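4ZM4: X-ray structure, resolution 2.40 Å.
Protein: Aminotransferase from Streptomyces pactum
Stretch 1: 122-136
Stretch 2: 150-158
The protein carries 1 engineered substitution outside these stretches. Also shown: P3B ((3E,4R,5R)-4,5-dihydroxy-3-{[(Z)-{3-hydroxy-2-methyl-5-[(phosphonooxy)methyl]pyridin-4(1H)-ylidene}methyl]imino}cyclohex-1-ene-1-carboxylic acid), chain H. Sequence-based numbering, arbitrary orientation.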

# COMPACT_ATOMS: atom_id res chain seq x y z
N SER B 122 3.03 0.46 -2.17
CA SER B 122 2.71 1.80 -2.68
C SER B 122 3.87 2.77 -2.54
O SER B 122 4.76 2.55 -1.72
CB SER B 122 1.54 2.35 -1.90
OG SER B 122 1.93 2.56 -0.56
N GLY B 123 3.88 3.83 -3.33
CA GLY B 123 4.87 4.86 -3.20
C GLY B 123 4.88 5.50 -1.83
O GLY B 123 5.93 5.86 -1.29
N THR B 124 3.71 5.66 -1.26
CA THR B 124 3.57 6.23 0.05
C THR B 124 4.34 5.38 1.07
O THR B 124 5.09 5.92 1.91
CB THR B 124 2.06 6.37 0.41
OG1 THR B 124 1.49 7.44 -0.36
CG2 THR B 124 1.86 6.66 1.89
N GLU B 125 4.12 4.07 1.03
CA GLU B 125 4.81 3.14 1.96
C GLU B 125 6.32 3.14 1.71
O GLU B 125 7.11 3.18 2.65
CB GLU B 125 4.27 1.70 1.82
CG GLU B 125 2.91 1.44 2.41
CD GLU B 125 2.46 -0.01 2.26
OE1 GLU B 125 3.08 -0.79 1.49
OE2 GLU B 125 1.47 -0.37 2.93
N ALA B 126 6.71 3.08 0.44
CA ALA B 126 8.12 3.05 0.08
C ALA B 126 8.85 4.30 0.53
O ALA B 126 9.96 4.21 1.08
CB ALA B 126 8.28 2.85 -1.39
N VAL B 127 8.23 5.46 0.33
CA VAL B 127 8.79 6.70 0.83
C VAL B 127 8.94 6.69 2.35
O VAL B 127 10.00 7.07 2.90
CB VAL B 127 7.89 7.90 0.35
CG1 VAL B 127 8.12 9.18 1.16
CG2 VAL B 127 8.12 8.16 -1.13
N ALA B 128 7.88 6.31 3.07
CA ALA B 128 7.93 6.42 4.56
C ALA B 128 9.11 5.60 5.08
O ALA B 128 9.85 6.07 5.92
CB ALA B 128 6.62 6.00 5.23
N SER B 129 9.29 4.39 4.54
CA SER B 129 10.40 3.52 5.03
C SER B 129 11.74 4.00 4.58
O SER B 129 12.70 3.93 5.37
CB SER B 129 10.15 2.08 4.67
OG SER B 129 9.17 1.48 5.53
N ALA B 130 11.82 4.59 3.39
CA ALA B 130 13.04 5.18 2.91
C ALA B 130 13.50 6.36 3.78
O ALA B 130 14.73 6.51 4.07
CB ALA B 130 12.87 5.65 1.48
N LEU B 131 12.55 7.22 4.17
CA LEU B 131 12.88 8.34 5.07
C LEU B 131 13.34 7.84 6.43
O LEU B 131 14.28 8.38 7.02
CB LEU B 131 11.73 9.34 5.19
CG LEU B 131 11.48 10.08 3.87
CD1 LEU B 131 10.28 11.04 4.00
CD2 LEU B 131 12.70 10.84 3.36
N ARG B 132 12.67 6.80 6.94
CA ARG B 132 13.07 6.22 8.21
C ARG B 132 14.48 5.68 8.08
O ARG B 132 15.29 5.82 9.00
CB ARG B 132 12.10 5.14 8.64
CG ARG B 132 10.83 5.64 9.30
CD ARG B 132 10.00 4.48 9.79
NE ARG B 132 8.70 4.92 10.27
CZ ARG B 132 7.64 4.12 10.43
NH1 ARG B 132 7.70 2.82 10.18
NH2 ARG B 132 6.49 4.64 10.86
N LEU B 133 14.79 5.04 6.95
CA LEU B 133 16.14 4.48 6.74
C LEU B 133 17.18 5.58 6.79
O LEU B 133 18.20 5.41 7.45
CB LEU B 133 16.21 3.75 5.40
CG LEU B 133 17.56 3.13 5.00
CD1 LEU B 133 18.01 2.11 6.06
CD2 LEU B 133 17.46 2.47 3.63
N ALA B 134 16.88 6.73 6.17
CA ALA B 134 17.80 7.86 6.20
C ALA B 134 17.98 8.46 7.63
O ALA B 134 19.10 8.85 8.02
CB ALA B 134 17.34 8.94 5.23
N ARG B 135 16.89 8.57 8.38
CA ARG B 135 16.97 9.05 9.77
C ARG B 135 17.77 8.06 10.60
O ARG B 135 18.66 8.46 11.38
CB ARG B 135 15.58 9.29 10.35
CG ARG B 135 14.81 10.41 9.68
CD ARG B 135 13.39 10.53 10.22
NE ARG B 135 12.87 11.89 10.07
CZ ARG B 135 11.82 12.28 9.34
NH1 ARG B 135 11.09 11.39 8.64
NH2 ARG B 135 11.50 13.61 9.32
N ALA B 136 17.47 6.76 10.46
CA ALA B 136 18.17 5.72 11.24
C ALA B 136 19.67 5.66 10.91
O ALA B 136 20.50 5.45 11.82
CB ALA B 136 17.54 4.36 11.03
N TYR B 150 5.47 15.84 -4.41
CA TYR B 150 4.59 15.01 -3.65
C TYR B 150 5.30 13.65 -3.41
O TYR B 150 5.76 12.99 -4.37
CB TYR B 150 3.24 14.87 -4.39
CG TYR B 150 2.24 13.97 -3.69
CD1 TYR B 150 1.63 14.35 -2.51
CD2 TYR B 150 1.86 12.75 -4.26
CE1 TYR B 150 0.70 13.53 -1.88
CE2 TYR B 150 0.96 11.91 -3.63
CZ TYR B 150 0.39 12.31 -2.45
OH TYR B 150 -0.51 11.46 -1.85
N HIS B 151 5.31 13.22 -2.16
CA HIS B 151 5.93 11.96 -1.79
C HIS B 151 4.97 11.01 -1.05
O HIS B 151 5.39 10.15 -0.29
CB HIS B 151 7.16 12.28 -0.97
CG HIS B 151 8.08 13.23 -1.68
ND1 HIS B 151 8.56 12.97 -2.94
CD2 HIS B 151 8.56 14.44 -1.33
CE1 HIS B 151 9.31 13.98 -3.34
NE2 HIS B 151 9.32 14.89 -2.38
N GLY B 152 3.69 11.11 -1.36
CA GLY B 152 2.69 10.25 -0.76
C GLY B 152 2.14 10.92 0.47
O GLY B 152 2.47 12.07 0.75
N TRP B 153 1.34 10.19 1.24
CA TRP B 153 0.54 10.81 2.29
C TRP B 153 0.93 10.37 3.69
O TRP B 153 0.15 10.53 4.63
CB TRP B 153 -0.95 10.51 2.03
CG TRP B 153 -1.29 9.08 1.68
CD1 TRP B 153 -1.19 8.49 0.47
CD2 TRP B 153 -1.80 8.08 2.56
NE1 TRP B 153 -1.59 7.17 0.54
CE2 TRP B 153 -1.99 6.91 1.81
CE3 TRP B 153 -2.14 8.09 3.91
CZ2 TRP B 153 -2.53 5.76 2.36
CZ3 TRP B 153 -2.65 6.97 4.45
CH2 TRP B 153 -2.84 5.80 3.68
N SER B 154 2.15 9.83 3.84
CA SER B 154 2.61 9.43 5.18
C SER B 154 2.74 10.66 6.07
O SER B 154 2.90 11.78 5.60
CB SER B 154 3.92 8.61 5.16
OG SER B 154 4.99 9.38 4.61
N GLU B 155 2.71 10.40 7.37
CA GLU B 155 2.57 11.42 8.39
C GLU B 155 3.67 12.52 8.37
O GLU B 155 3.34 13.68 8.56
CB GLU B 155 2.50 10.74 9.77
CG GLU B 155 1.90 11.63 10.86
CD GLU B 155 0.38 11.66 10.85
OE1 GLU B 155 -0.21 12.32 11.72
OE2 GLU B 155 -0.22 10.99 9.99
N THR B 156 4.93 12.17 8.09
CA THR B 156 6.05 13.15 8.11
C THR B 156 6.26 13.92 6.80
O THR B 156 7.01 14.91 6.79
CB THR B 156 7.41 12.55 8.61
OG1 THR B 156 8.07 11.81 7.58
CG2 THR B 156 7.19 11.59 9.83
N VAL B 157 5.56 13.57 5.72
CA VAL B 157 5.71 14.30 4.44
C VAL B 157 4.46 14.94 3.84
O VAL B 157 4.57 15.74 2.93
CB VAL B 157 6.34 13.44 3.34
CG1 VAL B 157 7.69 12.94 3.80
CG2 VAL B 157 5.43 12.26 2.97
N LEU B 158 3.26 14.60 4.33
CA LEU B 158 2.03 15.12 3.71
C LEU B 158 1.81 16.62 3.95
O LEU B 158 1.34 17.03 5.01
CB LEU B 158 0.81 14.34 4.17
CG LEU B 158 -0.51 14.77 3.59
CD1 LEU B 158 -0.46 14.87 2.06
CD2 LEU B 158 -1.61 13.81 4.03
OAH P3B H . 0.94 6.23 -2.52
PBA P3B H . 1.10 6.08 -4.09
OAI P3B H . -0.13 6.74 -4.63
OAC P3B H . 1.17 4.64 -4.56
OAQ P3B H . 2.46 7.00 -4.37
CAM P3B H . 2.73 8.26 -3.68
CAV P3B H . 3.53 9.01 -4.51
CAL P3B H . 4.88 9.07 -4.21
NAP P3B H . 5.72 9.78 -5.06
CAU P3B H . 5.23 10.39 -6.19
CAA P3B H . 6.06 11.12 -7.01
CAW P3B H . 3.94 10.37 -6.46
OAE P3B H . 3.52 11.00 -7.58
CAX P3B H . 3.02 9.66 -5.68
CAJ P3B H . 1.62 9.65 -6.00
NAO P3B H . 1.10 10.47 -6.98
CAT P3B H . -0.24 10.56 -7.22
CAK P3B H . -1.27 10.01 -6.42
CAS P3B H . -2.63 10.19 -6.64
CAR P3B H . -3.62 9.58 -5.85
OAD P3B H . -4.83 9.65 -6.11
OAB P3B H . -3.36 9.00 -4.82
CAN P3B H . -3.08 10.73 -7.79
CAY P3B H . -2.07 11.25 -8.82
OAF P3B H . -2.68 12.47 -9.28
CAZ P3B H . -0.58 11.44 -8.31
OAG P3B H . 0.47 11.51 -9.34
O HOH W 1 4.79 8.82 2.00

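The hydroxyl of T124, in the first turn of the helix 123-136, is the polar hub of the contact. T124 OG1 donates to the P3B phosphate oxygen OAH at 2.5 Å and accepts a hydrogen bond from W153 N at 3.2 Å, so one side chain ties the helix to both the ligand and the second stretch. Its m rotamer leaves the methyl over the face of the W153 indole: T124 CG2 lies 3.7 Å from the centroid of the five-membered ring, nearly on the ring normal. Threonine thus supplies a hydroxyl for the polar partners and a methyl for the ring. The helix start also serves the phosphate through its free amides, with G123 N to P3B OAC and T124 N to P3B OAH both 3.1 Å. Glycine suits position 123, because a CB there would clash with P3B OAQ.

G152 lets the loop pass close to the helix, its CA 3.1 Å from T124 OG1; a CB would run into that hydroxyl, and the backbone angles themselves call for glycine. Next to it, water 1 donates to T124 O (2.9 Å) and H151 O (2.7 Å) and accepts from S154 OG (2.7 Å), linking carbonyls of both stretches. A second direct hydrogen bond closes the far end: the extended R135 side chain brings NH1 to T156 OG1 at 3.2 Å, with the hydroxyl at the edge of the guanidinium.

Between these polar ties the packing is mainly aliphatic. V127, L131 and R135 all point CA-to-CB toward the loop. L131 CD1 packs tightly on V157 CG1 at 3.2 Å, while V127 CG1 reaches H151 O at 3.2 Å and V157 CG2 more loosely at 4.5 Å. Small A128 lets S154 approach, CB to CB at 3.8 Å. Altogether 421 Å² is buried, with T124 contributing the largest share.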